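Local coordinates for kinesin-like protein (PDB 5X3E), which is a kinesin-6 motor protein that probably couples ATP binding and hydrolysis to movement along microtubules, at residues S152-V157 against Y209-V214; F170-T175 against V315-D320; V304-A309 against S322-S327. All blocks are in the same frame, centred on the assembly; numbering follows the deposited sequence.

Contact 1: S152-V157 against Y209-V214; sequences SINNRV and YNDDMV. With SO4 (sulfate ion), chain J.
Residues 152-157 run off the end of helix 141-152, and Ile153 is the first to leave helical backbone angles. Across from them, 209-214 makes a type I beta turn from Asn210 to Met213 and then enters strand 213-225. The turn is closed by Met213 N to Asn210 O (2.8 Å). Asn210 OD1 accepts from Asp212 N, an Asx turn. The backbones draw closest at Asn155 and Val214, with CA atoms 4.9 Å apart. A water bridges the two segments at the other end, donating to Ser152 O and accepting from Tyr209 N.

Tyr209 lies between them. Its CG is anti to the backbone N (chi1 -179°), which sends the ring across to the other segment. Over one face of the ring, Asn154 N stands 3.5 Å above its plane, offset toward the rim, and Ile153 CA is over the same face. Tyr209 OH turns back to its own segment and donates to Met213 O at 2.7 Å. Asn155 ND2 gives Met213 O a second bond (3.1 Å), with the acceptor close to the amide plane. Both donors sit above the carbonyl plane of Met213. Asn154 ND2 meets the syn lone pair of Asp211 OD1 at 2.9 Å. The amide and carboxylate planes are turned 49° from each other. Val157 and Val214 pack at about a right angle through their CG1 methyls.

An alanine in place of Tyr209 removes ring and hydroxyl, and would probably loosen the packing against Ile153 and Asn154 and leave Met213 O with Asn155 as its donor here.

Two amide bonds and a water cross from the loop after the helix to 209-214, while the phenol bond ties that segment to itself. Met213 O takes one bond from each segment, so turn and loop are held at one point.

Contact 2: F170-T175 against V315-D320; sequences FEIRAT and VYPTMD. With SO4 (sulfate ion), chain G; SO4 (sulfate ion), chain O.
One hydrogen bond crosses between 170-175 and 315-320. Tyr316 OH donates to Arg173 O at 2.5 Å. The carbonyl oxygen lies at the edge of the phenol ring, while the hydroxyl stands 42° out of the carbonyl plane. The same ring also meets Thr175, whose CB is 3.6 Å from Tyr316 CE1.

The apolar part centres on Ile172. Its CG1 lies beside the backbone N and its CG2 is anti to that N, so the two branches reach different partners. Ile172 CG2 touches Pro317 CG at 3.9 Å, the two side chains sliding past each other in opposite directions. Ile172 CG2 also lies 4.1 Å from Met319 SD. Ile172 CD1 reaches the backbone instead, 3.4 Å from Thr318 O. Met319 is bent at both chi2 and chi3. That fold brings its CE methyl against the carbonyl oxygens of Ile172 and Arg173.

Two sulfates, probably from the crystallisation liquor, lie by 170-175. One accepts from Phe170 N. The other is bound weakly by the Arg173 guanidinium, which also bonds to Cys160 O and makes a cation-pi contact with Tyr163.

The contact lies at the surface. Strand 169-172 pairs with 162-165 in a two-stranded antiparallel hairpin, and Ala174 is the N-cap position of helix 175-187. The loop between strands 296-307 and 325-333 packs against this strand-to-helix junction.

Contact 3: V304-A309 against S322-S327; sequences VMAPRA and SQIIVS
Two backbone hydrogen bonds hold the strands together, both between Met305 and Ile325, an antiparallel hydrogen-bonded pair. Met305 N donates to Ile325 O at 2.7 Å, nearly along the C=O axis. The return bond, Ile325 N to Met305 O, is 2.8 Å and comes from above the carbonyl plane. Met305 O also takes a CA-H contact from Ile324, with CA at 3.2 Å.

Val304 and Val326 form the next, non-hydrogen-bonded pair. Their side chains lie side by side and point the same way, Val304 CG2 to Val326 CG2 at 4.1 Å. The other branch, Val304 CG1, meets Ile324 CG2 at 3.9 Å. Ile324 CG1, on the other branch of that side chain, reaches Ala306 CB. Phe170 and Phe162 of the neighbouring hairpin pack on this valine and isoleucine group. Past the paired residues, Pro307 crosses Gln323 at about a right angle, its CD 3.6 Å from Gln323 CB. Met305 and Ile325 face the other side of the sheet, where Met213 touches both.

The contact joins two neighbouring strands of the large kinesin motor sheet, near the loop that links them. Main-chain bonds alone set the register, and the side chains add mainly apolar packing.

Contact 1 is largely buried, contact 3 partly so, and contact 2 lies at the surface. Contacts 1 and 3 both reach the same sheet: strands 213-225 and 296-307 are neighbours, and Val214 N probably bonds to Ala306 O. Contact 2 hangs on the same region through the loop after strand 296-307, where Thr318 N probably bonds to Pro307 O. Its strand 169-172 packs back onto contact 3 through Phe170, while Val315 touches Asn155 and Val157 of contact 1. The chemistry follows position. Regular main-chain pairing serves in the sheet, side-chain amides and a phenol at the irregular loop, and one tyrosine bond with isoleucine packing at the outer strand-to-helix junction.

Contact 1: S152-V157 against Y209-V214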
loop_
_atom_site.group_PDB
_atom_site.type_symbol
_atom_site.label_atom_id
_atom_site.label_comp_id
_atom_site.label_asym_id
_atom_site.label_seq_id
_atom_site.Cartn_x
_atom_site.Cartn_y
_atom_site.Cartn_z
ATOM N N SER A 152 4.265 1.406 -17.717
ATOM C CA SER A 152 4.344 2.847 -17.908
ATOM C C SER A 152 5.741 3.435 -17.733
ATOM O O SER A 152 5.962 4.576 -18.154
ATOM C CB SER A 152 3.387 3.553 -16.943
ATOM O OG SER A 152 2.069 3.065 -17.101
ATOM N N ILE A 153 6.689 2.704 -17.135
ATOM C CA ILE A 153 8.035 3.236 -16.953
ATOM C C ILE A 153 8.871 2.905 -18.179
ATOM O O ILE A 153 8.608 1.937 -18.901
ATOM C CB ILE A 153 8.703 2.701 -15.668
ATOM C CG1 ILE A 153 8.958 1.197 -15.768
ATOM C CG2 ILE A 153 7.878 3.048 -14.438
ATOM C CD1 ILE A 153 9.432 0.583 -14.473
ATOM N N ASN A 154 9.876 3.738 -18.429
ATOM C CA ASN A 154 10.874 3.504 -19.460
ATOM C C ASN A 154 12.255 3.545 -18.826
ATOM O O ASN A 154 12.416 3.899 -17.656
ATOM C CB ASN A 154 10.773 4.542 -20.587
ATOM C CG ASN A 154 9.378 4.642 -21.159
ATOM O OD1 ASN A 154 8.759 3.629 -21.492
ATOM N ND2 ASN A 154 8.865 5.865 -21.266
ATOM N N ASN A 155 13.257 3.161 -19.616
ATOM C CA ASN A 155 14.654 3.190 -19.181
ATOM C C ASN A 155 14.851 2.375 -17.906
ATOM O O ASN A 155 15.620 2.749 -17.019
ATOM C CB ASN A 155 15.142 4.625 -18.979
ATOM C CG ASN A 155 15.082 5.448 -20.248
ATOM O OD1 ASN A 155 15.003 4.907 -21.350
ATOM N ND2 ASN A 155 15.139 6.768 -20.099
ATOM N N ARG A 156 14.146 1.253 -17.810
ATOM C CA ARG A 156 14.361 0.329 -16.704
ATOM C C ARG A 156 15.689 -0.387 -16.926
ATOM O O ARG A 156 15.887 -1.021 -17.965
ATOM C CB ARG A 156 13.228 -0.692 -16.631
ATOM C CG ARG A 156 12.991 -1.269 -15.250
ATOM C CD ARG A 156 12.224 -2.576 -15.322
ATOM N NE ARG A 156 13.111 -3.634 -15.789
ATOM C CZ ARG A 156 13.067 -4.205 -16.985
ATOM N NH1 ARG A 156 12.157 -3.841 -17.881
ATOM N NH2 ARG A 156 13.947 -5.151 -17.279
ATOM N N VAL A 157 16.606 -0.282 -15.974
ATOM C CA VAL A 157 17.917 -0.894 -16.168
ATOM C C VAL A 157 17.969 -2.321 -15.649
ATOM O O VAL A 157 17.066 -2.780 -14.944
ATOM C CB VAL A 157 19.036 -0.068 -15.514
ATOM C CG1 VAL A 157 19.384 1.053 -16.394
ATOM C CG2 VAL A 157 18.598 0.449 -14.147
ATOM N N TYR A 209 6.121 9.291 -17.310
ATOM C CA TYR A 209 7.474 8.940 -16.914
ATOM C C TYR A 209 8.476 9.909 -17.528
ATOM O O TYR A 209 8.340 10.326 -18.678
ATOM C CB TYR A 209 7.815 7.510 -17.322
ATOM C CG TYR A 209 9.216 7.128 -16.900
ATOM C CD1 TYR A 209 10.285 7.225 -17.784
ATOM C CD2 TYR A 209 9.472 6.693 -15.606
ATOM C CE1 TYR A 209 11.568 6.892 -17.389
ATOM C CE2 TYR A 209 10.748 6.360 -15.202
ATOM C CZ TYR A 209 11.792 6.461 -16.093
ATOM O OH TYR A 209 13.063 6.125 -15.687
ATOM N N ASN A 210 9.502 10.247 -16.752
ATOM C CA ASN A 210 10.509 11.228 -17.143
ATOM C C ASN A 210 11.614 10.497 -17.896
ATOM O O ASN A 210 12.494 9.883 -17.288
ATOM C CB ASN A 210 11.038 11.938 -15.903
ATOM C CG ASN A 210 12.039 13.020 -16.226
ATOM O OD1 ASN A 210 12.370 13.262 -17.389
ATOM N ND2 ASN A 210 12.524 13.691 -15.187
ATOM N N ASP A 211 11.594 10.592 -19.229
ATOM C CA ASP A 211 12.557 9.854 -20.045
ATOM C C ASP A 211 13.995 10.315 -19.852
ATOM O O ASP A 211 14.913 9.612 -20.287
ATOM C CB ASP A 211 12.193 9.969 -21.530
ATOM C CG ASP A 211 10.981 9.138 -21.908
ATOM O OD1 ASP A 211 10.641 8.202 -21.163
ATOM O OD2 ASP A 211 10.359 9.426 -22.953
ATOM N N ASP A 212 14.221 11.443 -19.180
ATOM C CA ASP A 212 15.576 11.831 -18.802
ATOM C C ASP A 212 16.065 11.087 -17.572
ATOM O O ASP A 212 17.204 11.296 -17.146
ATOM C CB ASP A 212 15.655 13.344 -18.573
ATOM C CG ASP A 212 15.734 14.120 -19.872
ATOM O OD1 ASP A 212 16.452 13.666 -20.790
ATOM O OD2 ASP A 212 15.075 15.173 -19.983
ATOM N N MET A 213 15.233 10.224 -17.007
ATOM C CA MET A 213 15.586 9.420 -15.857
ATOM C C MET A 213 15.693 7.953 -16.235
ATOM O O MET A 213 14.976 7.444 -17.101
ATOM C CB MET A 213 14.563 9.590 -14.730
ATOM C CG MET A 213 14.495 11.007 -14.191
ATOM S SD MET A 213 15.927 11.422 -13.177
ATOM C CE MET A 213 15.238 11.287 -11.539
ATOM N N VAL A 214 16.606 7.309 -15.589
ATOM C CA VAL A 214 16.751 5.867 -15.597
ATOM C C VAL A 214 16.156 5.337 -14.301
ATOM O O VAL A 214 16.148 6.034 -13.282
ATOM C CB VAL A 214 18.235 5.504 -15.759
ATOM C CG1 VAL A 214 18.421 4.082 -15.546
ATOM C CG2 VAL A 214 18.657 5.810 -17.170
HETATM S S SO4 J . 11.261 13.256 -11.534
HETATM O O1 SO4 J . 10.195 12.303 -11.828
HETATM O O2 SO4 J . 10.843 14.592 -11.946
HETATM O O3 SO4 J . 11.556 13.260 -10.102
HETATM O O4 SO4 J . 12.463 12.884 -12.270
HETATM O O HOH W 1 4.987 6.962 -18.769
#

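Contact 2: F170-T175 against V315-D320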
loop_
_atom_site.group_PDB
_atom_site.type_symbol
_atom_site.label_atom_id
_atom_site.label_comp_id
_atom_site.label_asym_id
_atom_site.label_seq_id
_atom_site.Cartn_x
_atom_site.Cartn_y
_atom_site.Cartn_z
ATOM N N PHE A 170 20.236 4.322 -1.724
ATOM C CA PHE A 170 20.613 3.496 -2.868
ATOM C C PHE A 170 21.929 3.990 -3.453
ATOM O O PHE A 170 22.181 5.196 -3.494
ATOM C CB PHE A 170 19.516 3.492 -3.953
ATOM C CG PHE A 170 18.273 2.757 -3.544
ATOM C CD1 PHE A 170 18.133 1.402 -3.807
ATOM C CD2 PHE A 170 17.267 3.407 -2.853
ATOM C CE1 PHE A 170 16.999 0.710 -3.401
ATOM C CE2 PHE A 170 16.131 2.723 -2.444
ATOM C CZ PHE A 170 15.994 1.375 -2.716
ATOM N N GLU A 171 22.763 3.059 -3.906
ATOM C CA GLU A 171 24.026 3.382 -4.549
ATOM C C GLU A 171 24.012 2.864 -5.983
ATOM O O GLU A 171 23.047 2.237 -6.426
ATOM C CB GLU A 171 25.209 2.794 -3.775
ATOM C CG GLU A 171 25.340 3.273 -2.345
ATOM C CD GLU A 171 25.616 4.757 -2.243
ATOM O OE1 GLU A 171 26.182 5.323 -3.203
ATOM O OE2 GLU A 171 25.264 5.356 -1.205
ATOM N N ILE A 172 25.095 3.137 -6.712
ATOM C CA ILE A 172 25.195 2.801 -8.127
ATOM C C ILE A 172 26.537 2.137 -8.410
ATOM O O ILE A 172 27.592 2.737 -8.174
ATOM C CB ILE A 172 25.013 4.042 -9.016
ATOM C CG1 ILE A 172 23.635 4.662 -8.768
ATOM C CG2 ILE A 172 25.213 3.678 -10.485
ATOM C CD1 ILE A 172 23.450 6.041 -9.335
ATOM N N ARG A 173 26.497 0.902 -8.911
ATOM C CA ARG A 173 27.672 0.187 -9.397
ATOM C C ARG A 173 28.004 0.605 -10.826
ATOM O O ARG A 173 27.155 1.110 -11.561
ATOM C CB ARG A 173 27.445 -1.322 -9.378
ATOM C CG ARG A 173 27.344 -1.942 -8.015
ATOM C CD ARG A 173 27.354 -3.441 -8.124
ATOM N NE ARG A 173 27.152 -4.061 -6.822
ATOM C CZ ARG A 173 25.962 -4.323 -6.298
ATOM N NH1 ARG A 173 24.861 -4.023 -6.971
ATOM N NH2 ARG A 173 25.876 -4.890 -5.103
ATOM N N ALA A 174 29.262 0.398 -11.210
ATOM C CA ALA A 174 29.637 0.447 -12.617
ATOM C C ALA A 174 29.115 -0.802 -13.321
ATOM O O ALA A 174 28.814 -1.815 -12.686
ATOM C CB ALA A 174 31.149 0.557 -12.779
ATOM N N THR A 175 29.016 -0.727 -14.652
ATOM C CA THR A 175 28.257 -1.738 -15.391
ATOM C C THR A 175 28.891 -3.124 -15.298
ATOM O O THR A 175 28.190 -4.117 -15.080
ATOM C CB THR A 175 28.096 -1.321 -16.856
ATOM O OG1 THR A 175 27.536 -2.412 -17.600
ATOM C CG2 THR A 175 29.431 -0.908 -17.467
ATOM N N VAL A 315 21.605 2.117 -21.643
ATOM C CA VAL A 315 20.708 2.813 -20.736
ATOM C C VAL A 315 21.313 2.689 -19.347
ATOM O O VAL A 315 21.302 1.609 -18.751
ATOM C CB VAL A 315 19.292 2.230 -20.786
ATOM C CG1 VAL A 315 18.368 3.007 -19.861
ATOM C CG2 VAL A 315 18.782 2.235 -22.209
ATOM N N TYR A 316 21.880 3.779 -18.842
ATOM C CA TYR A 316 22.635 3.725 -17.602
ATOM C C TYR A 316 22.494 5.048 -16.872
ATOM O O TYR A 316 22.389 6.100 -17.515
ATOM C CB TYR A 316 24.114 3.414 -17.870
ATOM C CG TYR A 316 24.745 2.583 -16.787
ATOM C CD1 TYR A 316 24.577 1.205 -16.763
ATOM C CD2 TYR A 316 25.513 3.172 -15.789
ATOM C CE1 TYR A 316 25.146 0.437 -15.771
ATOM C CE2 TYR A 316 26.089 2.407 -14.791
ATOM C CZ TYR A 316 25.899 1.040 -14.791
ATOM O OH TYR A 316 26.454 0.265 -13.810
ATOM N N PRO A 317 22.486 5.034 -15.543
ATOM C CA PRO A 317 22.438 6.288 -14.789
ATOM C C PRO A 317 23.803 6.954 -14.723
ATOM O O PRO A 317 24.847 6.329 -14.922
ATOM C CB PRO A 317 21.992 5.836 -13.394
ATOM C CG PRO A 317 22.559 4.458 -13.275
ATOM C CD PRO A 317 22.410 3.859 -14.655
ATOM N N THR A 318 23.776 8.252 -14.431
ATOM C CA THR A 318 24.996 8.935 -14.030
ATOM C C THR A 318 25.477 8.350 -12.704
ATOM O O THR A 318 24.678 7.949 -11.853
ATOM C CB THR A 318 24.749 10.438 -13.888
ATOM O OG1 THR A 318 23.678 10.666 -12.966
ATOM C CG2 THR A 318 24.370 11.035 -15.237
ATOM N N MET A 319 26.797 8.310 -12.522
ATOM C CA MET A 319 27.348 7.585 -11.382
ATOM C C MET A 319 27.074 8.271 -10.050
ATOM O O MET A 319 27.157 7.615 -9.006
ATOM C CB MET A 319 28.854 7.395 -11.565
ATOM C CG MET A 319 29.223 6.502 -12.741
ATOM S SD MET A 319 28.490 4.859 -12.606
ATOM C CE MET A 319 29.207 4.308 -11.057
ATOM N N ASP A 320 26.708 9.550 -10.057
ATOM C CA ASP A 320 26.506 10.313 -8.825
ATOM C C ASP A 320 25.225 9.854 -8.137
ATOM O O ASP A 320 24.119 10.222 -8.537
ATOM C CB ASP A 320 26.467 11.805 -9.137
ATOM C CG ASP A 320 26.314 12.664 -7.892
ATOM O OD1 ASP A 320 26.113 13.889 -8.043
ATOM O OD2 ASP A 320 26.396 12.120 -6.769
HETATM S S SO4 G . 19.014 7.869 -1.918
HETATM O O1 SO4 G . 19.219 8.751 -3.064
HETATM O O2 SO4 G . 17.662 8.055 -1.408
HETATM O O3 SO4 G . 19.223 6.477 -2.302
HETATM O O4 SO4 G . 19.978 8.226 -0.881
HETATM S S SO4 O . 23.076 -6.074 -3.775
HETATM O O1 SO4 O . 22.629 -5.843 -5.148
HETATM O O2 SO4 O . 21.946 -6.538 -2.970
HETATM O O3 SO4 O . 23.604 -4.837 -3.210
HETATM O O4 SO4 O . 24.130 -7.088 -3.765
#

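Contact 3: V304-A309 against S322-S327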
loop_
_atom_site.group_PDB
_atom_site.type_symbol
_atom_site.label_atom_id
_atom_site.label_comp_id
_atom_site.label_asym_id
_atom_site.label_seq_id
_atom_site.Cartn_x
_atom_site.Cartn_y
_atom_site.Cartn_z
ATOM N N VAL A 304 13.028 3.725 -8.014
ATOM C CA VAL A 304 14.343 4.322 -7.801
ATOM C C VAL A 304 14.822 4.898 -9.130
ATOM O O VAL A 304 15.079 4.156 -10.081
ATOM C CB VAL A 304 15.337 3.290 -7.260
ATOM C CG1 VAL A 304 16.731 3.906 -7.129
ATOM C CG2 VAL A 304 14.829 2.707 -5.941
ATOM N N MET A 305 14.978 6.218 -9.187
ATOM C CA MET A 305 15.320 6.918 -10.417
ATOM C C MET A 305 16.646 7.657 -10.276
ATOM O O MET A 305 17.047 8.038 -9.173
ATOM C CB MET A 305 14.212 7.907 -10.814
ATOM C CG MET A 305 12.957 7.237 -11.354
ATOM S SD MET A 305 11.467 8.249 -11.252
ATOM C CE MET A 305 12.017 9.713 -12.093
ATOM N N ALA A 306 17.332 7.840 -11.402
ATOM C CA ALA A 306 18.553 8.636 -11.456
ATOM C C ALA A 306 18.693 9.207 -12.858
ATOM O O ALA A 306 18.226 8.592 -13.824
ATOM C CB ALA A 306 19.800 7.815 -11.094
ATOM N N PRO A 307 19.321 10.373 -13.001
ATOM C CA PRO A 307 19.473 10.985 -14.327
ATOM C C PRO A 307 20.191 10.063 -15.302
ATOM O O PRO A 307 21.228 9.479 -14.982
ATOM C CB PRO A 307 20.297 12.245 -14.039
ATOM C CG PRO A 307 19.994 12.573 -12.624
ATOM C CD PRO A 307 19.777 11.264 -11.922
ATOM N N ARG A 308 19.628 9.944 -16.503
ATOM C CA ARG A 308 20.230 9.099 -17.522
ATOM C C ARG A 308 21.552 9.684 -17.994
ATOM O O ARG A 308 21.684 10.896 -18.183
ATOM C CB ARG A 308 19.293 8.926 -18.716
ATOM C CG ARG A 308 19.876 7.981 -19.742
ATOM C CD ARG A 308 18.970 7.704 -20.916
ATOM N NE ARG A 308 19.632 6.801 -21.854
ATOM C CZ ARG A 308 19.148 6.470 -23.044
ATOM N NH1 ARG A 308 17.989 6.970 -23.451
ATOM N NH2 ARG A 308 19.828 5.641 -23.826
ATOM N N ALA A 309 22.539 8.813 -18.181
ATOM C CA ALA A 309 23.856 9.244 -18.622
ATOM C C ALA A 309 23.881 9.439 -20.133
ATOM O O ALA A 309 23.332 8.634 -20.891
ATOM C CB ALA A 309 24.916 8.226 -18.207
ATOM N N SER A 322 24.034 10.733 -5.329
ATOM C CA SER A 322 23.271 11.805 -4.699
ATOM C C SER A 322 22.185 12.341 -5.621
ATOM O O SER A 322 21.273 13.034 -5.161
ATOM C CB SER A 322 24.204 12.939 -4.274
ATOM O OG SER A 322 24.682 13.655 -5.401
ATOM N N GLN A 323 22.269 12.038 -6.911
ATOM C CA GLN A 323 21.245 12.430 -7.862
ATOM C C GLN A 323 20.024 11.524 -7.831
ATOM O O GLN A 323 19.035 11.831 -8.503
ATOM C CB GLN A 323 21.840 12.441 -9.269
ATOM C CG GLN A 323 22.936 13.472 -9.442
ATOM C CD GLN A 323 22.413 14.880 -9.274
ATOM O OE1 GLN A 323 22.614 15.510 -8.238
ATOM N NE2 GLN A 323 21.732 15.381 -10.300
ATOM N N ILE A 324 20.061 10.439 -7.056
ATOM C CA ILE A 324 18.968 9.471 -7.035
ATOM C C ILE A 324 17.711 10.098 -6.442
ATOM O O ILE A 324 17.759 10.769 -5.403
ATOM C CB ILE A 324 19.384 8.219 -6.247
ATOM C CG1 ILE A 324 20.421 7.411 -7.032
ATOM C CG2 ILE A 324 18.168 7.368 -5.890
ATOM C CD1 ILE A 324 20.835 6.120 -6.348
ATOM N N ILE A 325 16.575 9.872 -7.100
ATOM C CA ILE A 325 15.259 10.240 -6.590
ATOM C C ILE A 325 14.443 8.963 -6.437
ATOM O O ILE A 325 14.431 8.119 -7.340
ATOM C CB ILE A 325 14.544 11.237 -7.520
ATOM C CG1 ILE A 325 15.284 12.574 -7.535
ATOM C CG2 ILE A 325 13.097 11.425 -7.088
ATOM C CD1 ILE A 325 14.778 13.539 -8.585
ATOM N N VAL A 326 13.778 8.811 -5.293
ATOM C CA VAL A 326 12.980 7.627 -4.987
ATOM C C VAL A 326 11.562 8.073 -4.667
ATOM O O VAL A 326 11.360 8.937 -3.807
ATOM C CB VAL A 326 13.577 6.824 -3.812
ATOM C CG1 VAL A 326 12.686 5.645 -3.456
ATOM C CG2 VAL A 326 14.992 6.349 -4.140
ATOM N N SER A 327 10.585 7.490 -5.355
ATOM C CA SER A 327 9.182 7.707 -5.042
ATOM C C SER A 327 8.541 6.380 -4.654
ATOM O O SER A 327 9.007 5.306 -5.047
ATOM C CB SER A 327 8.432 8.351 -6.221
ATOM O OG SER A 327 8.501 7.540 -7.379
#